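Local atomic coordinates of long form salivary protein D7L (Phlebotomus duboscqi, PDB entry 6MT7), a protein that binds and sequesters cysteinyl leukotrienes and a thromboxane A2 analogue, so aiding the blood feeding of female sand flies and inhibiting platelet aggregation induced by low collagen concentrations. Residues 36-47 with 92-102; 71-81 with 108-117. All coordinates share one frame; numbering follows the deposited sequence.

Interaction 1 (36-47 with 92-102); sequences LPNDEDTHCYVK and GTCKDIYDKTI. With TRT (fragment of triton X-100), chain C.
The disulfide C44–C94 joins the two segments covalently, SG to SG 2.1 Å, where the axes of segments 40-47 and 94-102 pass 7.9 Å apart at 78°. Next to C44, H43 lays its CD2 over one face of the Y98 ring, one turn beyond C94, 3.3 Å from Y98 CG; the rings meet obliquely, their planes at 43°. Y98, its CG anti to the backbone N (chi1 177°), reaches past H43, and its OH donates to L36 O at 2.7 Å. Beyond the disulfide, the fully extended chain of K47 crosses I97 CD1 and its NZ donates a hydrogen bond to G92 O at 2.7 Å, nearly in line with the C=O. A second shell sets the imidazole: H43 NE2 donates to N38 OD1 (2.7 Å) in the amide plane, which helps fix the ring's rotation, and a water links that same oxygen to D99 OD1. D39, the N-cap, takes both T42 N and T42 OG1 on OD1. On the pocket side Y45 OH donates to TRT O15 (2.9 Å), while L36 CD1 touches TRT C8. Helices 40-52 and 94-106 are disulfide-stapled, consistent with the PBP/GOBP family, with helix 8-21 against Y45 and helix 28-32 against L36 and P37.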
loop_
_atom_site.group_PDB
_atom_site.type_symbol
_atom_site.label_atom_id
_atom_site.label_comp_id
_atom_site.label_asym_id
_atom_site.label_seq_id
_atom_site.Cartn_x
_atom_site.Cartn_y
_atom_site.Cartn_z
ATOM N N LEU A 36 -18.379 -2.895 4.101
ATOM C CA LEU A 36 -17.761 -3.857 3.190
ATOM C C LEU A 36 -18.785 -4.919 2.819
ATOM O O LEU A 36 -18.834 -5.988 3.447
ATOM C CB LEU A 36 -16.527 -4.503 3.820
ATOM C CG LEU A 36 -15.389 -3.555 4.185
ATOM C CD1 LEU A 36 -14.264 -4.347 4.846
ATOM C CD2 LEU A 36 -14.874 -2.807 2.967
ATOM N N PRO A 37 -19.607 -4.671 1.801
ATOM C CA PRO A 37 -20.677 -5.617 1.464
ATOM C C PRO A 37 -20.147 -6.939 0.938
ATOM O O PRO A 37 -19.016 -7.062 0.465
ATOM C CB PRO A 37 -21.476 -4.879 0.374
ATOM C CG PRO A 37 -21.119 -3.419 0.550
ATOM C CD PRO A 37 -19.680 -3.446 0.990
ATOM N N ASN A 38 -21.025 -7.944 1.000
ATOM C CA ASN A 38 -20.674 -9.307 0.593
ATOM C C ASN A 38 -20.869 -9.469 -0.914
ATOM O O ASN A 38 -21.798 -10.123 -1.396
ATOM C CB ASN A 38 -21.497 -10.317 1.385
ATOM C CG ASN A 38 -21.092 -11.754 1.110
ATOM O OD1 ASN A 38 -19.972 -12.025 0.683
ATOM N ND2 ASN A 38 -22.011 -12.689 1.371
ATOM N N ASP A 39 -19.957 -8.857 -1.670
ATOM C CA ASP A 39 -19.940 -9.045 -3.118
ATOM C C ASP A 39 -18.508 -9.242 -3.593
ATOM O O ASP A 39 -17.550 -8.943 -2.884
ATOM C CB ASP A 39 -20.636 -7.894 -3.891
ATOM C CG ASP A 39 -20.096 -6.502 -3.561
ATOM O OD1 ASP A 39 -18.862 -6.283 -3.613
ATOM O OD2 ASP A 39 -20.927 -5.602 -3.312
ATOM N N GLU A 40 -18.382 -9.798 -4.801
ATOM C CA GLU A 40 -17.079 -10.238 -5.296
ATOM C C GLU A 40 -16.070 -9.099 -5.358
ATOM O O GLU A 40 -14.908 -9.277 -4.978
ATOM C CB GLU A 40 -17.237 -10.885 -6.677
ATOM C CG GLU A 40 -15.921 -11.394 -7.274
ATOM C CD GLU A 40 -16.165 -12.179 -8.555
ATOM O OE1 GLU A 40 -17.236 -12.810 -8.652
ATOM O OE2 GLU A 40 -15.311 -12.150 -9.454
ATOM N N ASP A 41 -16.475 -7.924 -5.852
ATOM C CA ASP A 41 -15.507 -6.833 -5.951
ATOM C C ASP A 41 -15.029 -6.396 -4.570
ATOM O O ASP A 41 -13.845 -6.076 -4.388
ATOM C CB ASP A 41 -16.099 -5.660 -6.733
ATOM C CG ASP A 41 -16.073 -5.903 -8.239
ATOM O OD1 ASP A 41 -15.415 -6.876 -8.664
ATOM O OD2 ASP A 41 -16.697 -5.130 -8.982
ATOM N N THR A 42 -15.924 -6.408 -3.577
ATOM C CA THR A 42 -15.502 -6.088 -2.212
ATOM C C THR A 42 -14.569 -7.161 -1.657
ATOM O O THR A 42 -13.596 -6.848 -0.957
ATOM C CB THR A 42 -16.713 -5.929 -1.289
ATOM O OG1 THR A 42 -17.575 -4.906 -1.786
ATOM C CG2 THR A 42 -16.269 -5.526 0.116
ATOM N N HIS A 43 -14.847 -8.436 -1.947
ATOM C CA HIS A 43 -13.922 -9.489 -1.533
ATOM C C HIS A 43 -12.517 -9.188 -2.030
ATOM O O HIS A 43 -11.551 -9.268 -1.272
ATOM C CB HIS A 43 -14.354 -10.860 -2.057
ATOM C CG HIS A 43 -15.739 -11.269 -1.658
ATOM N ND1 HIS A 43 -16.417 -12.293 -2.287
ATOM C CD2 HIS A 43 -16.573 -10.800 -0.699
ATOM C CE1 HIS A 43 -17.607 -12.435 -1.734
ATOM N NE2 HIS A 43 -17.730 -11.539 -0.770
ATOM N N CYS A 44 -12.381 -8.860 -3.318
ATOM C CA CYS A 44 -11.041 -8.678 -3.856
ATOM C C CYS A 44 -10.435 -7.350 -3.437
ATOM O O CYS A 44 -9.211 -7.254 -3.291
ATOM C CB CYS A 44 -11.057 -8.821 -5.378
ATOM S SG CYS A 44 -11.268 -10.575 -5.845
ATOM N N TYR A 45 -11.269 -6.340 -3.186
ATOM C CA TYR A 45 -10.772 -5.102 -2.593
ATOM C C TYR A 45 -10.162 -5.359 -1.214
ATOM O O TYR A 45 -9.090 -4.824 -0.881
ATOM C CB TYR A 45 -11.920 -4.090 -2.510
ATOM C CG TYR A 45 -11.610 -2.850 -1.706
ATOM C CD1 TYR A 45 -10.640 -1.952 -2.133
ATOM C CD2 TYR A 45 -12.302 -2.574 -0.532
ATOM C CE1 TYR A 45 -10.347 -0.802 -1.399
ATOM C CE2 TYR A 45 -12.015 -1.429 0.212
ATOM C CZ TYR A 45 -11.047 -0.551 -0.228
ATOM O OH TYR A 45 -10.772 0.576 0.515
ATOM N N VAL A 46 -10.822 -6.200 -0.410
ATOM C CA VAL A 46 -10.342 -6.501 0.937
ATOM C C VAL A 46 -9.018 -7.259 0.876
ATOM O O VAL A 46 -8.059 -6.933 1.586
ATOM C CB VAL A 46 -11.425 -7.276 1.715
ATOM C CG1 VAL A 46 -10.826 -7.972 2.952
ATOM C CG2 VAL A 46 -12.574 -6.313 2.118
ATOM N N LYS A 47 -8.933 -8.275 0.012
ATOM C CA LYS A 47 -7.660 -8.968 -0.168
ATOM C C LYS A 47 -6.560 -8.004 -0.596
ATOM O O LYS A 47 -5.438 -8.055 -0.077
ATOM C CB LYS A 47 -7.794 -10.075 -1.208
ATOM C CG LYS A 47 -6.492 -10.801 -1.430
ATOM C CD LYS A 47 -6.628 -11.945 -2.431
ATOM C CE LYS A 47 -5.298 -12.677 -2.607
ATOM N NZ LYS A 47 -5.356 -13.651 -3.750
ATOM N N GLY A 92 -6.340 -18.821 -0.715
ATOM C CA GLY A 92 -5.819 -17.851 -1.648
ATOM C C GLY A 92 -6.854 -16.987 -2.346
ATOM O O GLY A 92 -6.490 -15.954 -2.913
ATOM N N THR A 93 -8.126 -17.387 -2.342
ATOM C CA THR A 93 -9.155 -16.612 -3.021
ATOM C C THR A 93 -9.476 -15.343 -2.243
ATOM O O THR A 93 -9.242 -15.241 -1.035
ATOM C CB THR A 93 -10.449 -17.423 -3.199
ATOM O OG1 THR A 93 -11.000 -17.763 -1.917
ATOM C CG2 THR A 93 -10.183 -18.707 -3.980
ATOM N N CYS A 94 -10.037 -14.364 -2.956
ATOM C CA CYS A 94 -10.557 -13.186 -2.274
ATOM C C CYS A 94 -11.698 -13.563 -1.345
ATOM O O CYS A 94 -11.841 -12.994 -0.260
ATOM C CB CYS A 94 -11.058 -12.150 -3.276
ATOM S SG CYS A 94 -9.978 -11.700 -4.661
ATOM N N LYS A 95 -12.555 -14.488 -1.782
ATOM C CA LYS A 95 -13.702 -14.877 -0.971
ATOM C C LYS A 95 -13.265 -15.439 0.378
ATOM O O LYS A 95 -13.842 -15.088 1.414
ATOM C CB LYS A 95 -14.552 -15.891 -1.737
ATOM C CG LYS A 95 -15.589 -16.601 -0.887
ATOM C CD LYS A 95 -16.856 -15.792 -0.764
ATOM C CE LYS A 95 -18.065 -16.711 -0.564
ATOM N NZ LYS A 95 -18.012 -17.412 0.758
ATOM N N ASP A 96 -12.239 -16.300 0.393
ATOM C CA ASP A 96 -11.814 -16.901 1.656
ATOM C C ASP A 96 -11.195 -15.857 2.579
ATOM O O ASP A 96 -11.447 -15.857 3.790
ATOM C CB ASP A 96 -10.821 -18.033 1.392
ATOM C CG ASP A 96 -10.744 -19.031 2.536
ATOM O OD1 ASP A 96 -11.765 -19.245 3.223
ATOM O OD2 ASP A 96 -9.661 -19.620 2.729
ATOM N N ILE A 97 -10.383 -14.957 2.027
ATOM C CA ILE A 97 -9.760 -13.941 2.868
ATOM C C ILE A 97 -10.814 -12.991 3.422
ATOM O O ILE A 97 -10.763 -12.600 4.596
ATOM C CB ILE A 97 -8.674 -13.203 2.075
ATOM C CG1 ILE A 97 -7.503 -14.155 1.833
ATOM C CG2 ILE A 97 -8.218 -11.961 2.823
ATOM C CD1 ILE A 97 -6.559 -13.701 0.753
ATOM N N TYR A 98 -11.803 -12.635 2.594
ATOM C CA TYR A 98 -12.932 -11.837 3.065
ATOM C C TYR A 98 -13.696 -12.562 4.169
ATOM O O TYR A 98 -13.979 -11.986 5.226
ATOM C CB TYR A 98 -13.856 -11.512 1.888
ATOM C CG TYR A 98 -15.111 -10.752 2.255
ATOM C CD1 TYR A 98 -16.281 -11.430 2.589
ATOM C CD2 TYR A 98 -15.132 -9.363 2.249
ATOM C CE1 TYR A 98 -17.438 -10.748 2.923
ATOM C CE2 TYR A 98 -16.296 -8.659 2.577
ATOM C CZ TYR A 98 -17.446 -9.362 2.905
ATOM O OH TYR A 98 -18.608 -8.717 3.238
ATOM N N ASP A 99 -14.049 -13.833 3.938
ATOM C CA ASP A 99 -14.846 -14.554 4.926
ATOM C C ASP A 99 -14.105 -14.696 6.243
ATOM O O ASP A 99 -14.732 -14.721 7.312
ATOM C CB ASP A 99 -15.224 -15.947 4.409
ATOM C CG ASP A 99 -16.275 -15.904 3.308
ATOM O OD1 ASP A 99 -16.926 -14.853 3.107
ATOM O OD2 ASP A 99 -16.451 -16.940 2.640
ATOM N N LYS A 100 -12.780 -14.818 6.185
ATOM C CA LYS A 100 -12.006 -14.955 7.402
ATOM C C LYS A 100 -11.874 -13.645 8.151
ATOM O O LYS A 100 -11.630 -13.666 9.358
ATOM C CB LYS A 100 -10.624 -15.530 7.082
ATOM C CG LYS A 100 -10.653 -17.054 6.981
ATOM C CD LYS A 100 -9.303 -17.621 6.574
ATOM C CE LYS A 100 -8.307 -17.585 7.722
ATOM N NZ LYS A 100 -8.367 -18.825 8.549
ATOM N N THR A 101 -12.072 -12.507 7.484
ATOM C CA THR A 101 -11.824 -11.244 8.148
ATOM C C THR A 101 -13.048 -10.347 8.300
ATOM O O THR A 101 -12.949 -9.335 8.997
ATOM C CB THR A 101 -10.712 -10.467 7.427
ATOM O OG1 THR A 101 -11.017 -10.333 6.041
ATOM C CG2 THR A 101 -9.424 -11.219 7.534
ATOM N N ILE A 102 -14.198 -10.688 7.717
ATOM C CA ILE A 102 -15.285 -9.707 7.685
ATOM C C ILE A 102 -15.874 -9.499 9.081
ATOM O O ILE A 102 -16.185 -8.368 9.463
ATOM C CB ILE A 102 -16.355 -10.106 6.644
ATOM C CG1 ILE A 102 -17.436 -9.020 6.509
ATOM C CG2 ILE A 102 -16.973 -11.451 6.979
ATOM C CD1 ILE A 102 -16.906 -7.589 6.294
HETATM C C25 TRT C . -11.511 9.769 -1.027
HETATM O O24 TRT C . -10.794 9.048 -0.030
HETATM C C23 TRT C . -11.493 7.902 0.456
HETATM C C22 TRT C . -10.482 7.044 1.207
HETATM O O21 TRT C . -11.098 5.966 1.913
HETATM C C20 TRT C . -10.087 5.274 2.638
HETATM C C19 TRT C . -10.730 4.237 3.541
HETATM O O18 TRT C . -10.913 3.030 2.806
HETATM C C17 TRT C . -12.220 2.538 3.018
HETATM C C16 TRT C . -12.191 1.328 3.929
HETATM O O15 TRT C . -11.840 0.148 3.199
HETATM C C12 TRT C . -11.356 -0.950 3.889
HETATM C C13 TRT C . -11.689 -1.145 5.225
HETATM C C14 TRT C . -11.198 -2.254 5.924
HETATM C C11 TRT C . -10.528 -1.865 3.252
HETATM C C10 TRT C . -10.041 -2.969 3.945
HETATM C C9 TRT C . -10.366 -3.174 5.280
HETATM C C6 TRT C . -9.812 -4.372 5.994
HETATM C C8 TRT C . -10.944 -5.392 6.057
HETATM C C7 TRT C . -8.688 -4.987 5.167
HETATM C C5 TRT C . -9.402 -4.008 7.439
HETATM C C1 TRT C . -8.150 -3.168 7.779
HETATM C C2 TRT C . -7.893 -1.963 6.882
HETATM C C4 TRT C . -8.337 -2.645 9.197
HETATM C C3 TRT C . -6.867 -3.987 7.820
HETATM O O HOH W 1 -18.990 -14.526 1.408
#

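Interaction 2 (71-81 with 108-117); sequences QFNSRSVAIPG and NVNDLRTAFY. With TRT (fragment of triton X-100), chain C.
N108 and P80 meet first: the amide OD1 of N108 lies 3.0 Å from P80 CB, a tight, non-bonded contact, and two waters bridge the same amide to G81, one from ND2 to the carbonyl O and one between OD1 and the backbone N. Its ND2 also donates to F104 O. A turn on, D111 turns its CB and carboxylate carbon to V77 CG1 (3.7 Å from D111 CG), and its OD2 takes a water that also donates to A78 O. L112 sends CD2 to F72 CZ at 3.3 Å, a tight apolar contact, while the same methyl touches TRT C4. T114 packs CG2 against V77 CG2, and its carbonyl O receives two nitrogens of R75, NE and NH2 (2.9 Å for NH2), side-on and from one face of the carbonyl plane. A Schellman motif (V77 N to F72 O, S76 N to N73 O) ends helix 65-74 with S76 at positive phi, which carries the chain back so that V77 faces helix 109-115. A115 sets its CB over the centre of one face of F72, with P80 CD over the other; A115 O accepts from Q71 NE2 at 3.0 Å, an N-H...O angle of 168°. F116, in the pocket, is sandwiched: Q71 CG sits 3.8 Å from its ring centroid as a CH-pi contact, and TRT C3 lies over the opposite face. In Q71, chi1 puts CG over the F116 ring, and the bend at chi2 (81°) swings the amide to A115 O; its OE1 accepts from R6 N. Y117 stacks on the R75 guanidinium, planes 12° apart and centres 4.2 Å apart, and meets W126 of helix 120-128 edge-to-face.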
loop_
_atom_site.group_PDB
_atom_site.type_symbol
_atom_site.label_atom_id
_atom_site.label_comp_id
_atom_site.label_asym_id
_atom_site.label_seq_id
_atom_site.Cartn_x
_atom_site.Cartn_y
_atom_site.Cartn_z
ATOM N N GLN A 71 0.380 -3.709 15.072
ATOM C CA GLN A 71 -0.257 -2.441 14.743
ATOM C C GLN A 71 -1.106 -1.951 15.907
ATOM O O GLN A 71 -1.038 -0.780 16.290
ATOM C CB GLN A 71 -1.108 -2.566 13.478
ATOM C CG GLN A 71 -1.599 -1.206 12.960
ATOM C CD GLN A 71 -0.518 -0.486 12.158
ATOM O OE1 GLN A 71 0.443 -1.104 11.708
ATOM N NE2 GLN A 71 -0.673 0.812 11.976
ATOM N N PHE A 72 -1.919 -2.840 16.484
ATOM C CA PHE A 72 -2.744 -2.441 17.618
ATOM C C PHE A 72 -1.877 -2.004 18.788
ATOM O O PHE A 72 -2.098 -0.942 19.382
ATOM C CB PHE A 72 -3.654 -3.593 18.035
ATOM C CG PHE A 72 -4.869 -3.744 17.182
ATOM C CD1 PHE A 72 -6.054 -3.118 17.529
ATOM C CD2 PHE A 72 -4.837 -4.529 16.048
ATOM C CE1 PHE A 72 -7.189 -3.273 16.749
ATOM C CE2 PHE A 72 -5.965 -4.676 15.258
ATOM C CZ PHE A 72 -7.138 -4.050 15.611
ATOM N N ASN A 73 -0.869 -2.807 19.128
ATOM C CA ASN A 73 -0.033 -2.475 20.277
ATOM C C ASN A 73 0.681 -1.145 20.083
ATOM O O ASN A 73 0.755 -0.329 21.012
ATOM C CB ASN A 73 0.979 -3.593 20.534
ATOM C CG ASN A 73 0.332 -4.838 21.111
ATOM O OD1 ASN A 73 -0.692 -4.763 21.790
ATOM N ND2 ASN A 73 0.930 -5.990 20.844
ATOM N N SER A 74 1.206 -0.899 18.882
ATOM C CA SER A 74 1.971 0.323 18.663
ATOM C C SER A 74 1.080 1.561 18.708
ATOM O O SER A 74 1.550 2.651 19.055
ATOM C CB SER A 74 2.708 0.246 17.329
ATOM O OG SER A 74 1.782 0.312 16.256
ATOM N N ARG A 75 -0.199 1.411 18.384
ATOM C CA ARG A 75 -1.164 2.500 18.408
ATOM C C ARG A 75 -1.927 2.592 19.727
ATOM O O ARG A 75 -2.859 3.399 19.830
ATOM C CB ARG A 75 -2.155 2.338 17.252
ATOM C CG ARG A 75 -1.492 2.291 15.875
ATOM C CD ARG A 75 -1.227 3.675 15.328
ATOM N NE ARG A 75 -2.461 4.438 15.237
ATOM C CZ ARG A 75 -2.704 5.561 15.905
ATOM N NH1 ARG A 75 -1.787 6.078 16.717
ATOM N NH2 ARG A 75 -3.871 6.171 15.760
ATOM N N SER A 76 -1.563 1.781 20.725
ATOM C CA SER A 76 -2.235 1.750 22.029
ATOM C C SER A 76 -3.730 1.457 21.902
ATOM O O SER A 76 -4.558 2.083 22.569
ATOM C CB SER A 76 -2.008 3.049 22.813
ATOM O OG SER A 76 -0.630 3.381 22.905
ATOM N N VAL A 77 -4.081 0.500 21.043
ATOM C CA VAL A 77 -5.445 -0.001 20.905
ATOM C C VAL A 77 -5.475 -1.433 21.415
ATOM O O VAL A 77 -4.613 -2.247 21.054
ATOM C CB VAL A 77 -5.942 0.058 19.447
ATOM C CG1 VAL A 77 -7.406 -0.352 19.373
ATOM C CG2 VAL A 77 -5.745 1.448 18.852
ATOM N N ALA A 78 -6.481 -1.749 22.229
ATOM C CA ALA A 78 -6.623 -3.098 22.763
ATOM C C ALA A 78 -6.730 -4.122 21.643
ATOM O O ALA A 78 -7.394 -3.897 20.629
ATOM C CB ALA A 78 -7.858 -3.182 23.664
ATOM N N ILE A 79 -6.074 -5.261 21.829
ATOM C CA ILE A 79 -6.175 -6.357 20.870
ATOM C C ILE A 79 -7.617 -6.842 20.814
ATOM O O ILE A 79 -8.176 -7.226 21.850
ATOM C CB ILE A 79 -5.232 -7.513 21.238
ATOM C CG1 ILE A 79 -3.793 -7.004 21.356
ATOM C CG2 ILE A 79 -5.346 -8.632 20.201
ATOM C CD1 ILE A 79 -3.274 -6.374 20.099
ATOM N N PRO A 80 -8.252 -6.865 19.648
ATOM C CA PRO A 80 -9.658 -7.269 19.585
ATOM C C PRO A 80 -9.833 -8.774 19.746
ATOM O O PRO A 80 -8.895 -9.564 19.623
ATOM C CB PRO A 80 -10.102 -6.799 18.199
ATOM C CG PRO A 80 -8.863 -6.662 17.410
ATOM C CD PRO A 80 -7.727 -6.415 18.346
ATOM N N GLY A 81 -11.068 -9.167 20.051
ATOM C CA GLY A 81 -11.405 -10.573 20.073
ATOM C C GLY A 81 -11.517 -11.133 18.669
ATOM O O GLY A 81 -11.480 -10.412 17.672
ATOM N N ASN A 108 -15.056 -4.660 15.051
ATOM C CA ASN A 108 -14.031 -3.806 15.633
ATOM C C ASN A 108 -13.777 -2.576 14.786
ATOM O O ASN A 108 -12.649 -2.078 14.756
ATOM C CB ASN A 108 -12.721 -4.570 15.804
ATOM C CG ASN A 108 -12.881 -5.770 16.693
ATOM O OD1 ASN A 108 -12.902 -5.633 17.908
ATOM N ND2 ASN A 108 -13.022 -6.946 16.097
ATOM N N VAL A 109 -14.811 -2.059 14.106
ATOM C CA VAL A 109 -14.581 -1.082 13.041
ATOM C C VAL A 109 -13.804 0.115 13.562
ATOM O O VAL A 109 -12.791 0.522 12.983
ATOM C CB VAL A 109 -15.908 -0.618 12.413
ATOM C CG1 VAL A 109 -15.592 0.324 11.237
ATOM C CG2 VAL A 109 -16.744 -1.786 11.958
ATOM N N ASN A 110 -14.282 0.726 14.642
ATOM C CA ASN A 110 -13.681 1.990 15.040
ATOM C C ASN A 110 -12.286 1.796 15.636
ATOM O O ASN A 110 -11.402 2.629 15.396
ATOM C CB ASN A 110 -14.643 2.740 15.962
ATOM C CG ASN A 110 -15.813 3.343 15.175
ATOM O OD1 ASN A 110 -15.620 3.813 14.053
ATOM N ND2 ASN A 110 -17.017 3.274 15.720
ATOM N N ASP A 111 -12.042 0.691 16.353
ATOM C CA ASP A 111 -10.678 0.392 16.796
ATOM C C ASP A 111 -9.754 0.132 15.614
ATOM O O ASP A 111 -8.573 0.492 15.648
ATOM C CB ASP A 111 -10.660 -0.826 17.718
ATOM C CG ASP A 111 -11.057 -0.499 19.145
ATOM O OD1 ASP A 111 -11.076 0.690 19.530
ATOM O OD2 ASP A 111 -11.353 -1.449 19.887
ATOM N N LEU A 112 -10.265 -0.520 14.569
ATOM C CA LEU A 112 -9.456 -0.729 13.374
ATOM C C LEU A 112 -9.160 0.591 12.675
ATOM O O LEU A 112 -8.040 0.811 12.205
ATOM C CB LEU A 112 -10.160 -1.697 12.426
ATOM C CG LEU A 112 -10.052 -3.164 12.860
ATOM C CD1 LEU A 112 -11.024 -4.009 12.040
ATOM C CD2 LEU A 112 -8.624 -3.653 12.681
ATOM N N ARG A 113 -10.153 1.483 12.594
ATOM C CA ARG A 113 -9.889 2.798 12.019
ATOM C C ARG A 113 -8.850 3.553 12.841
ATOM O O ARG A 113 -7.969 4.223 12.282
ATOM C CB ARG A 113 -11.196 3.590 11.900
ATOM C CG ARG A 113 -12.150 2.960 10.890
ATOM C CD ARG A 113 -13.435 3.769 10.730
ATOM N NE ARG A 113 -13.149 5.108 10.230
ATOM C CZ ARG A 113 -14.070 6.044 10.054
ATOM N NH1 ARG A 113 -15.333 5.775 10.339
ATOM N NH2 ARG A 113 -13.728 7.240 9.590
ATOM N N THR A 114 -8.906 3.425 14.170
ATOM C CA THR A 114 -7.881 4.056 15.001
ATOM C C THR A 114 -6.500 3.478 14.698
ATOM O O THR A 114 -5.531 4.215 14.492
ATOM C CB THR A 114 -8.205 3.875 16.487
ATOM O OG1 THR A 114 -9.473 4.479 16.800
ATOM C CG2 THR A 114 -7.109 4.515 17.347
ATOM N N ALA A 115 -6.393 2.150 14.679
ATOM C CA ALA A 115 -5.090 1.514 14.509
ATOM C C ALA A 115 -4.493 1.773 13.131
ATOM O O ALA A 115 -3.266 1.861 12.996
ATOM C CB ALA A 115 -5.209 0.016 14.760
ATOM N N PHE A 116 -5.331 1.935 12.107
ATOM C CA PHE A 116 -4.845 2.080 10.743
ATOM C C PHE A 116 -5.073 3.478 10.189
ATOM O O PHE A 116 -5.107 3.652 8.966
ATOM C CB PHE A 116 -5.480 1.017 9.845
ATOM C CG PHE A 116 -4.938 -0.360 10.106
ATOM C CD1 PHE A 116 -3.802 -0.811 9.445
ATOM C CD2 PHE A 116 -5.514 -1.169 11.075
ATOM C CE1 PHE A 116 -3.279 -2.067 9.713
ATOM C CE2 PHE A 116 -4.997 -2.423 11.346
ATOM C CZ PHE A 116 -3.884 -2.871 10.664
ATOM N N TYR A 117 -5.211 4.471 11.072
ATOM C CA TYR A 117 -5.295 5.886 10.692
ATOM C C TYR A 117 -6.451 6.146 9.732
ATOM O O TYR A 117 -6.344 6.972 8.824
ATOM C CB TYR A 117 -3.979 6.376 10.080
ATOM C CG TYR A 117 -2.782 6.241 11.002
ATOM C CD1 TYR A 117 -2.560 7.161 12.018
ATOM C CD2 TYR A 117 -1.883 5.201 10.854
ATOM C CE1 TYR A 117 -1.469 7.041 12.860
ATOM C CE2 TYR A 117 -0.793 5.070 11.686
ATOM C CZ TYR A 117 -0.584 5.999 12.681
ATOM O OH TYR A 117 0.507 5.858 13.510
HETATM C C25 TRT C . -11.511 9.769 -1.027
HETATM O O24 TRT C . -10.794 9.048 -0.030
HETATM C C23 TRT C . -11.493 7.902 0.456
HETATM C C22 TRT C . -10.482 7.044 1.207
HETATM O O21 TRT C . -11.098 5.966 1.913
HETATM C C20 TRT C . -10.087 5.274 2.638
HETATM C C19 TRT C . -10.730 4.237 3.541
HETATM O O18 TRT C . -10.913 3.030 2.806
HETATM C C17 TRT C . -12.220 2.538 3.018
HETATM C C16 TRT C . -12.191 1.328 3.929
HETATM O O15 TRT C . -11.840 0.148 3.199
HETATM C C12 TRT C . -11.356 -0.950 3.889
HETATM C C13 TRT C . -11.689 -1.145 5.225
HETATM C C14 TRT C . -11.198 -2.254 5.924
HETATM C C11 TRT C . -10.528 -1.865 3.252
HETATM C C10 TRT C . -10.041 -2.969 3.945
HETATM C C9 TRT C . -10.366 -3.174 5.280
HETATM C C6 TRT C . -9.812 -4.372 5.994
HETATM C C8 TRT C . -10.944 -5.392 6.057
HETATM C C7 TRT C . -8.688 -4.987 5.167
HETATM C C5 TRT C . -9.402 -4.008 7.439
HETATM C C1 TRT C . -8.150 -3.168 7.779
HETATM C C2 TRT C . -7.893 -1.963 6.882
HETATM C C4 TRT C . -8.337 -2.645 9.197
HETATM C C3 TRT C . -6.867 -3.987 7.820
HETATM O O HOH W 2 -9.933 -3.653 20.234
HETATM O O HOH W 3 -13.746 -9.470 17.180
HETATM O O HOH W 4 -13.419 -7.303 20.207
#

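In the fold
From the N terminus, the chain reaches 36-47 first and 71-81 second, then 92-102 closes interaction 1 across 44 intervening residues and 108-117 closes interaction 2 across 26. The two loops cross, since 71-81 lies inside the first loop while its partner lies beyond 92-102. Interaction 1 ties helix 40-52 to helix 94-106; interaction 2 ties the end of helix 65-74 and the following loop to helix 109-115, which succeeds helix 94-106 in the chain. Their centres are 20 Å apart and their nearest atoms about 6 Å, without touching. Both contribute residues to one pocket, each meeting the bound detergent fragment.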